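Extracellular solute-binding protein family 5 (Brucella melitensis, PDB 4ONY) probably binds peptides or related solutes in the periplasm and delivers them to an ABC transporter for uptake. Local coordinates at residues A[94-99]-A[178-183]; A[17-22]-A[86-91]. All coordinates share one frame; numbering follows the deposited sequence.

Interaction 1. Residues A[94-99]-A[178-183]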
ATOM      1  N   GLU A  94       4.672 -13.061   4.406  1.00 13.63           N
ATOM      2  CA  GLU A  94       3.342 -13.671   4.411  1.00 14.00           C
ATOM      3  C   GLU A  94       2.276 -12.609   4.169  1.00 13.78           C
ATOM      4  O   GLU A  94       2.516 -11.462   4.434  1.00 13.16           O
ATOM      5  CB  GLU A  94       3.052 -14.365   5.767  1.00 14.11           C
ATOM      6  CG  GLU A  94       4.069 -15.433   6.107  1.00 14.40           C
ATOM      7  CD  GLU A  94       3.786 -16.129   7.438  1.00 14.56           C
ATOM      8  OE1 GLU A  94       2.635 -16.646   7.590  1.00 14.19           O
ATOM      9  OE2 GLU A  94       4.744 -16.154   8.286  1.00 13.66           O
ATOM     10  N   PRO A  95       1.092 -13.006   3.676  1.00 14.07           N
ATOM     11  CA  PRO A  95       0.059 -12.007   3.450  1.00 14.17           C
ATOM     12  C   PRO A  95      -0.312 -11.158   4.695  1.00 13.90           C
ATOM     13  O   PRO A  95      -0.304  -9.919   4.616  1.00 12.85           O
ATOM     14  CB  PRO A  95      -1.141 -12.839   2.984  1.00 14.75           C
ATOM     15  CG  PRO A  95      -0.515 -14.056   2.327  1.00 14.97           C
ATOM     16  CD  PRO A  95       0.683 -14.349   3.208  1.00 14.53           C
ATOM     17  N   PHE A  96      -0.611 -11.817   5.807  1.00 13.90           N
ATOM     18  CA  PHE A  96      -0.983 -11.113   7.027  1.00 14.05           C
ATOM     19  C   PHE A  96      -0.840 -12.045   8.239  1.00 14.19           C
ATOM     20  O   PHE A  96      -1.833 -12.573   8.773  1.00 14.19           O
ATOM     21  CB  PHE A  96      -2.427 -10.599   6.907  1.00 14.29           C
ATOM     22  CG  PHE A  96      -2.802  -9.496   7.885  1.00 14.67           C
ATOM     23  CD1 PHE A  96      -1.938  -9.059   8.913  1.00 14.84           C
ATOM     24  CD2 PHE A  96      -4.038  -8.851   7.758  1.00 14.70           C
ATOM     25  CE1 PHE A  96      -2.341  -8.019   9.786  1.00 14.49           C
ATOM     26  CE2 PHE A  96      -4.410  -7.826   8.619  1.00 14.56           C
ATOM     27  CZ  PHE A  96      -3.561  -7.403   9.609  1.00 14.41           C
ATOM     28  N   THR A  97       0.405 -12.207   8.676  1.00 14.40           N
ATOM     29  CA  THR A  97       0.742 -12.975   9.871  1.00 14.42           C
ATOM     30  C   THR A  97       1.672 -12.156  10.778  1.00 14.22           C
ATOM     31  O   THR A  97       2.635 -11.551  10.314  1.00 13.03           O
ATOM     32  CB  THR A  97       1.428 -14.278   9.519  1.00 14.65           C
ATOM     33  OG1 THR A  97       0.582 -15.054   8.649  1.00 15.20           O
ATOM     34  CG2 THR A  97       1.724 -15.109  10.812  1.00 14.98           C
ATOM     35  N   LEU A  98       1.350 -12.167  12.063  1.00 14.40           N
ATOM     36  CA  LEU A  98       2.130 -11.533  13.126  1.00 14.78           C
ATOM     37  C   LEU A  98       2.816 -12.564  14.006  1.00 15.14           C
ATOM     38  O   LEU A  98       2.232 -13.617  14.291  1.00 15.73           O
ATOM     39  CB  LEU A  98       1.186 -10.728  13.999  1.00 15.20           C
ATOM     40  CG  LEU A  98       0.250  -9.720  13.280  1.00 15.38           C
ATOM     41  CD1 LEU A  98      -0.698  -9.075  14.263  1.00 16.10           C
ATOM     42  CD2 LEU A  98       1.081  -8.651  12.601  1.00 15.21           C
ATOM     43  N   TYR A  99       4.035 -12.269  14.457  1.00 15.26           N
ATOM     44  CA  TYR A  99       4.790 -13.128  15.374  1.00 15.30           C
ATOM     45  C   TYR A  99       5.127 -12.340  16.646  1.00 15.73           C
ATOM     46  O   TYR A  99       4.913 -11.111  16.711  1.00 14.77           O
ATOM     47  CB  TYR A  99       6.070 -13.674  14.699  1.00 15.41           C
ATOM     48  CG  TYR A  99       5.760 -14.632  13.580  1.00 14.60           C
ATOM     49  CD1 TYR A  99       5.526 -15.960  13.844  1.00 14.68           C
ATOM     50  CD2 TYR A  99       5.627 -14.182  12.243  1.00 13.71           C
ATOM     51  CE1 TYR A  99       5.156 -16.859  12.840  1.00 14.51           C
ATOM     52  CE2 TYR A  99       5.283 -15.049  11.244  1.00 13.90           C
ATOM     53  CZ  TYR A  99       5.016 -16.401  11.547  1.00 14.37           C
ATOM     54  OH  TYR A  99       4.642 -17.322  10.564  1.00 14.86           O
ATOM     55  N   ASP A 178     -14.829  -6.727  14.441  1.00 25.58           N
ATOM     56  CA  ASP A 178     -14.870  -7.705  13.367  1.00 24.43           C
ATOM     57  C   ASP A 178     -13.617  -8.595  13.469  1.00 23.38           C
ATOM     58  O   ASP A 178     -12.791  -8.424  14.354  1.00 24.46           O
ATOM     59  CB  ASP A 178     -15.001  -7.020  12.017  1.00 24.25           C
ATOM     60  CG  ASP A 178     -13.846  -6.101  11.717  1.00 24.59           C
ATOM     61  OD1 ASP A 178     -12.689  -6.311  12.196  1.00 25.02           O
ATOM     62  OD2 ASP A 178     -14.097  -5.141  10.994  1.00 25.68           O
ATOM     63  N   ARG A 179     -13.499  -9.546  12.576  1.00 22.92           N
ATOM     64  CA  ARG A 179     -12.457 -10.525  12.669  1.00 21.92           C
ATOM     65  C   ARG A 179     -11.073  -9.948  12.440  1.00 20.98           C
ATOM     66  O   ARG A 179     -10.114 -10.468  13.000  1.00 19.41           O
ATOM     67  CB  ARG A 179     -12.746 -11.703  11.741  1.00 22.83           C
ATOM     68  CG  ARG A 179     -13.882 -12.577  12.292  1.00 23.18           C
ATOM     69  CD  ARG A 179     -14.118 -13.796  11.419  1.00 23.98           C
ATOM     70  NE  ARG A 179     -12.950 -14.649  11.439  1.00 23.53           N
ATOM     71  CZ  ARG A 179     -12.589 -15.464  12.432  1.00 25.25           C
ATOM     72  NH1 ARG A 179     -13.348 -15.655  13.525  1.00 26.66           N
ATOM     73  NH2 ARG A 179     -11.473 -16.148  12.301  1.00 24.88           N
ATOM     74  N   GLU A 180     -10.963  -8.854  11.674  1.00 19.89           N
ATOM     75  CA  GLU A 180      -9.679  -8.158  11.532  1.00 19.55           C
ATOM     76  C   GLU A 180      -9.253  -7.372  12.789  1.00 18.05           C
ATOM     77  O   GLU A 180      -8.073  -7.212  13.025  1.00 16.71           O
ATOM     78  CB  GLU A 180      -9.735  -7.174  10.356  1.00 21.43           C
ATOM     79  CG  GLU A 180      -8.398  -6.526  10.001  1.00 22.56           C
ATOM     80  CD  GLU A 180      -8.536  -5.123   9.401  1.00 25.07           C
ATOM     81  OE1 GLU A 180      -9.489  -4.393   9.720  1.00 25.32           O
ATOM     82  OE2 GLU A 180      -7.637  -4.733   8.651  1.00 28.49           O
ATOM     83  N   PHE A 181     -10.198  -6.928  13.622  1.00 18.16           N
ATOM     84  CA  PHE A 181      -9.862  -6.009  14.711  1.00 18.47           C
ATOM     85  C   PHE A 181      -8.760  -6.474  15.675  1.00 18.49           C
ATOM     86  O   PHE A 181      -7.875  -5.690  16.039  1.00 18.01           O
ATOM     87  CB  PHE A 181     -11.097  -5.592  15.529  1.00 19.46           C
ATOM     88  CG  PHE A 181     -10.835  -4.389  16.402  1.00 19.13           C
ATOM     89  CD1 PHE A 181     -10.512  -3.188  15.827  1.00 19.64           C
ATOM     90  CD2 PHE A 181     -10.801  -4.502  17.771  1.00 19.99           C
ATOM     91  CE1 PHE A 181     -10.253  -2.076  16.600  1.00 19.92           C
ATOM     92  CE2 PHE A 181     -10.525  -3.399  18.571  1.00 20.75           C
ATOM     93  CZ  PHE A 181     -10.258  -2.175  17.973  1.00 20.25           C
ATOM     94  N   PRO A 182      -8.772  -7.743  16.091  1.00 19.08           N
ATOM     95  CA  PRO A 182      -7.676  -8.148  16.957  1.00 18.46           C
ATOM     96  C   PRO A 182      -6.324  -8.027  16.307  1.00 17.60           C
ATOM     97  O   PRO A 182      -5.357  -7.780  17.012  1.00 17.56           O
ATOM     98  CB  PRO A 182      -7.981  -9.617  17.272  1.00 19.76           C
ATOM     99  CG  PRO A 182      -9.441  -9.754  17.038  1.00 20.68           C
ATOM    100  CD  PRO A 182      -9.771  -8.799  15.934  1.00 20.07           C
ATOM    101  N   MET A 183      -6.245  -8.194  14.984  1.00 17.14           N
ATOM    102  CA  MET A 183      -5.007  -7.927  14.267  1.00 15.98           C
ATOM    103  C   MET A 183      -4.494  -6.495  14.497  1.00 15.67           C
ATOM    104  O   MET A 183      -3.284  -6.257  14.489  1.00 14.64           O
ATOM    105  CB  MET A 183      -5.133  -8.148  12.749  1.00 15.85           C
ATOM    106  CG  MET A 183      -5.756  -9.480  12.318  1.00 16.06           C
ATOM    107  SD  MET A 183      -4.843 -10.931  12.845  1.00 16.06           S
ATOM    108  CE  MET A 183      -3.348 -10.746  11.881  1.00 15.07           C
TER

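Interaction 2. Residues A[17-22]-A[86-91]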
ATOM      1  N   TYR A  17       2.251 -18.340  19.429  1.00 16.31           N
ATOM      2  CA  TYR A  17       3.430 -17.582  19.055  1.00 15.64           C
ATOM      3  C   TYR A  17       3.175 -16.780  17.765  1.00 15.76           C
ATOM      4  O   TYR A  17       4.097 -16.125  17.218  1.00 16.37           O
ATOM      5  CB  TYR A  17       4.607 -18.534  18.799  1.00 15.51           C
ATOM      6  CG  TYR A  17       4.391 -19.458  17.595  1.00 14.72           C
ATOM      7  CD1 TYR A  17       3.671 -20.661  17.712  1.00 14.86           C
ATOM      8  CD2 TYR A  17       4.901 -19.135  16.367  1.00 14.06           C
ATOM      9  CE1 TYR A  17       3.477 -21.509  16.603  1.00 14.63           C
ATOM     10  CE2 TYR A  17       4.704 -19.956  15.269  1.00 14.00           C
ATOM     11  CZ  TYR A  17       3.988 -21.144  15.369  1.00 14.09           C
ATOM     12  OH  TYR A  17       3.809 -21.928  14.225  1.00 13.40           O
ATOM     13  N   ALA A  18       1.956 -16.833  17.262  1.00 15.48           N
ATOM     14  CA  ALA A  18       1.639 -16.170  16.002  1.00 15.42           C
ATOM     15  C   ALA A  18       0.166 -15.877  15.918  1.00 15.31           C
ATOM     16  O   ALA A  18      -0.642 -16.539  16.566  1.00 16.98           O
ATOM     17  CB  ALA A  18       2.036 -17.040  14.820  1.00 15.12           C
ATOM     18  N   LEU A  19      -0.174 -14.893  15.124  1.00 15.10           N
ATOM     19  CA  LEU A  19      -1.564 -14.562  14.847  1.00 15.48           C
ATOM     20  C   LEU A  19      -1.717 -14.215  13.357  1.00 15.05           C
ATOM     21  O   LEU A  19      -1.092 -13.278  12.865  1.00 14.63           O
ATOM     22  CB  LEU A  19      -1.996 -13.439  15.762  1.00 16.55           C
ATOM     23  CG  LEU A  19      -3.397 -12.906  15.598  1.00 17.56           C
ATOM     24  CD1 LEU A  19      -4.407 -14.014  15.836  1.00 18.74           C
ATOM     25  CD2 LEU A  19      -3.578 -11.753  16.560  1.00 17.89           C
ATOM     26  N   SER A  20      -2.511 -15.010  12.642  1.00 14.75           N
ATOM     27  CA  SER A  20      -2.705 -14.838  11.212  1.00 15.07           C
ATOM     28  C   SER A  20      -4.140 -14.514  10.923  1.00 14.86           C
ATOM     29  O   SER A  20      -5.062 -15.143  11.467  1.00 15.06           O
ATOM     30  CB  SER A  20      -2.319 -16.108  10.447  1.00 15.16           C
ATOM     31  OG  SER A  20      -2.634 -15.966   9.084  1.00 14.93           O
ATOM     32  N   MET A  21      -4.335 -13.549  10.044  1.00 14.82           N
ATOM     33  CA  MET A  21      -5.671 -13.042   9.738  1.00 15.19           C
ATOM     34  C   MET A  21      -6.591 -14.180   9.284  1.00 15.39           C
ATOM     35  O   MET A  21      -7.702 -14.322   9.815  1.00 15.54           O
ATOM     36  CB  MET A  21      -5.635 -11.937   8.690  1.00 15.43           C
ATOM     37  CG  MET A  21      -7.013 -11.511   8.174  1.00 15.65           C
ATOM     38  SD  MET A  21      -8.014 -10.816   9.520  1.00 16.11           S
ATOM     39  CE  MET A  21      -9.587 -10.626   8.688  1.00 17.32           C
ATOM     40  N   HIS A  22      -6.101 -15.006   8.359  1.00 15.40           N
ATOM     41  CA  HIS A  22      -6.854 -16.141   7.824  1.00 15.71           C
ATOM     42  C   HIS A  22      -6.333 -17.527   8.241  1.00 16.42           C
ATOM     43  O   HIS A  22      -6.704 -18.543   7.640  1.00 18.03           O
ATOM     44  CB  HIS A  22      -6.953 -16.029   6.315  1.00 15.89           C
ATOM     45  CG  HIS A  22      -7.774 -14.853   5.871  1.00 16.10           C
ATOM     46  ND1 HIS A  22      -7.227 -13.799   5.184  1.00 15.80           N
ATOM     47  CD2 HIS A  22      -9.074 -14.521   6.092  1.00 16.51           C
ATOM     48  CE1 HIS A  22      -8.148 -12.883   4.966  1.00 15.77           C
ATOM     49  NE2 HIS A  22      -9.278 -13.290   5.507  1.00 16.61           N
ATOM     50  N   THR A  86       5.077  -2.618  18.722  1.00 14.78           N
ATOM     51  CA  THR A  86       3.750  -3.198  18.840  1.00 14.75           C
ATOM     52  C   THR A  86       3.837  -4.505  19.651  1.00 14.48           C
ATOM     53  O   THR A  86       4.942  -5.006  19.945  1.00 14.26           O
ATOM     54  CB  THR A  86       3.217  -3.544  17.454  1.00 14.64           C
ATOM     55  OG1 THR A  86       4.175  -4.390  16.812  1.00 14.95           O
ATOM     56  CG2 THR A  86       3.025  -2.290  16.675  1.00 14.79           C
ATOM     57  N   LEU A  87       2.679  -5.060  19.993  1.00 14.18           N
ATOM     58  CA  LEU A  87       2.681  -6.300  20.740  1.00 14.55           C
ATOM     59  C   LEU A  87       3.256  -7.424  19.907  1.00 14.52           C
ATOM     60  O   LEU A  87       3.956  -8.305  20.421  1.00 14.36           O
ATOM     61  CB  LEU A  87       1.278  -6.636  21.216  1.00 14.93           C
ATOM     62  CG  LEU A  87       0.828  -5.674  22.334  1.00 15.14           C
ATOM     63  CD1 LEU A  87      -0.693  -5.653  22.457  1.00 15.63           C
ATOM     64  CD2 LEU A  87       1.422  -6.070  23.689  1.00 15.47           C
ATOM     65  N   MET A  88       2.934  -7.421  18.613  1.00 14.38           N
ATOM     66  CA  MET A  88       3.389  -8.504  17.701  1.00 14.55           C
ATOM     67  C   MET A  88       3.887  -7.883  16.416  1.00 14.49           C
ATOM     68  O   MET A  88       3.459  -6.765  16.057  1.00 13.58           O
ATOM     69  CB  MET A  88       2.253  -9.486  17.421  1.00 15.31           C
ATOM     70  CG  MET A  88       1.701 -10.137  18.695  1.00 16.23           C
ATOM     71  SD  MET A  88       0.500 -11.441  18.392  1.00 17.31           S
ATOM     72  CE  MET A  88       1.592 -12.701  17.743  1.00 17.27           C
ATOM     73  N   LEU A  89       4.798  -8.583  15.757  1.00 14.79           N
ATOM     74  CA  LEU A  89       5.511  -8.065  14.602  1.00 16.04           C
ATOM     75  C   LEU A  89       5.066  -8.738  13.312  1.00 16.74           C
ATOM     76  O   LEU A  89       5.072  -9.972  13.202  1.00 16.08           O
ATOM     77  CB  LEU A  89       7.008  -8.324  14.773  1.00 16.78           C
ATOM     78  CG  LEU A  89       7.935  -7.868  13.657  1.00 17.78           C
ATOM     79  CD1 LEU A  89       7.965  -6.363  13.509  1.00 18.41           C
ATOM     80  CD2 LEU A  89       9.331  -8.410  13.915  1.00 18.78           C
ATOM     81  N   ARG A  90       4.746  -7.932  12.322  1.00 16.41           N
ATOM     82  CA  ARG A  90       4.302  -8.453  11.049  1.00 18.49           C
ATOM     83  C   ARG A  90       5.462  -9.107  10.261  1.00 17.22           C
ATOM     84  O   ARG A  90       6.507  -8.475  10.065  1.00 18.35           O
ATOM     85  CB  ARG A  90       3.759  -7.256  10.293  1.00 20.07           C
ATOM     86  CG  ARG A  90       3.211  -7.561   8.937  1.00 22.12           C
ATOM     87  CD  ARG A  90       1.747  -7.755   9.055  1.00 22.25           C
ATOM     88  NE  ARG A  90       1.148  -7.933   7.753  1.00 21.98           N
ATOM     89  CZ  ARG A  90       0.295  -7.097   7.197  1.00 21.95           C
ATOM     90  NH1 ARG A  90      -0.054  -5.993   7.803  1.00 23.30           N
ATOM     91  NH2 ARG A  90      -0.235  -7.375   6.023  1.00 21.79           N
ATOM     92  N   SER A  91       5.321 -10.353   9.818  1.00 16.37           N
ATOM     93  CA  SER A  91       6.272 -10.891   8.852  1.00 16.49           C
ATOM     94  C   SER A  91       6.022 -10.300   7.462  1.00 16.31           C
ATOM     95  O   SER A  91       4.898 -10.300   6.975  1.00 17.36           O
ATOM     96  CB  SER A  91       6.187 -12.406   8.711  1.00 16.72           C
ATOM     97  OG  SER A  91       6.956 -12.860   7.586  1.00 16.60           O
TER

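Interaction 1. Residues A[94-99]-A[178-183]
A Met-aromatic contact between Phe96 and Met183 joins the start of strand 97-108 to the N-terminal part of helix 181-187, helix against sheet, in this periplasmic solute-binding protein. The methyl end of the methionine makes the closest approach: Met183 CE lies 3.6 Å from Phe96 CE1 and sits over one face of the ring, displaced toward its rim. Its distance to the ring centroid, 3.9 Å at 24° off the normal, meets the geometry of a CH-pi contact. The sulfur is above the face but farther out, with Met183 SD 5.1 Å from the centroid. Bends at chi2 (-61°) and chi3 (-67°) fold the chain back and bring CE over the same ring that the base of the side chain approaches, with Met183 CB 3.6 Å from Phe96 CZ.

Leu98 supplies the second apolar surface. Its CD1 branch reaches Met183 CE at 3.9 Å and Met183 O at 3.8 Å, which places the methyl group of the methionine against both Phe96 and Leu98. No hydrogen bond spans the two segments, and the contact is apolar in character. At the helix entrance, Asp178 OD1 accepts a weak capping bond from Phe181 N. Strand 18-20 pairs by backbone bonds with strand 97-108, and its Leu19 also touches Met183, while Leu98 packs on Met88 and Arg90 of strand 88-90.

Interaction 2. Residues A[17-22]-A[86-91]
Two short strands, 18-20 and 88-90, both pair with strand 97-108 in an antiparallel sheet, and Met88 reaches between them to the backbone at Ala18 and Leu19. The strands are not paired with each other: their nearest CA atoms, those of Ala18 and Met88, are 8.0 Å apart, and no hydrogen bond passes between the segments. The thioether end of Met88 makes the contact. Its methyl carbon CE lies 3.8 Å from Leu19 N and 3.9 Å from Ala18 CA, packing alongside the main chain, while Met88 SD meets Leu19 CB at 4.1 Å. The torsions account for this reach, because chi2 is extended (-173°) and carries the sulfur away from its own strand before a bend at chi3 (71°) turns the methyl group. Met88 buries more surface here than any other residue of the two segments, and Leu19 contributes through CB.

Next to it, Thr86 OG1 donates a 2.6 Å hydrogen bond to Met88 O from above the carbonyl plane, 49° out of it, tying the residues that lead into the strand to Met88. Strand 97-108 lies between the two strands, and Phe117 of strand 114-119 packs against the same methionine. Ala186 of helix 181-187 meets the side chains of both Leu19 and Met88, so that this helix packs against the contact.

Overall arrangement
Interactions 1 and 2 have centres about 6 Å apart on the same side of the chain's centre, and they touch directly. Strand 97-108 runs between strands 18-20 and 88-90, consistent with two probable backbone hydrogen bonds: Leu98 N to Leu19 O at 2.8 Å and Tyr99 O to Leu89 N at 2.7 Å. Along the chain they come in series, with interaction 2 closing before interaction 1 opens. Interaction 2 brings together the two short strands that both pair with strand 97-108, whereas interaction 1 packs helix 181-187 against that strand. The three strands thus belong to one antiparallel sheet, and the helix packs on it through Met183 and Ala186.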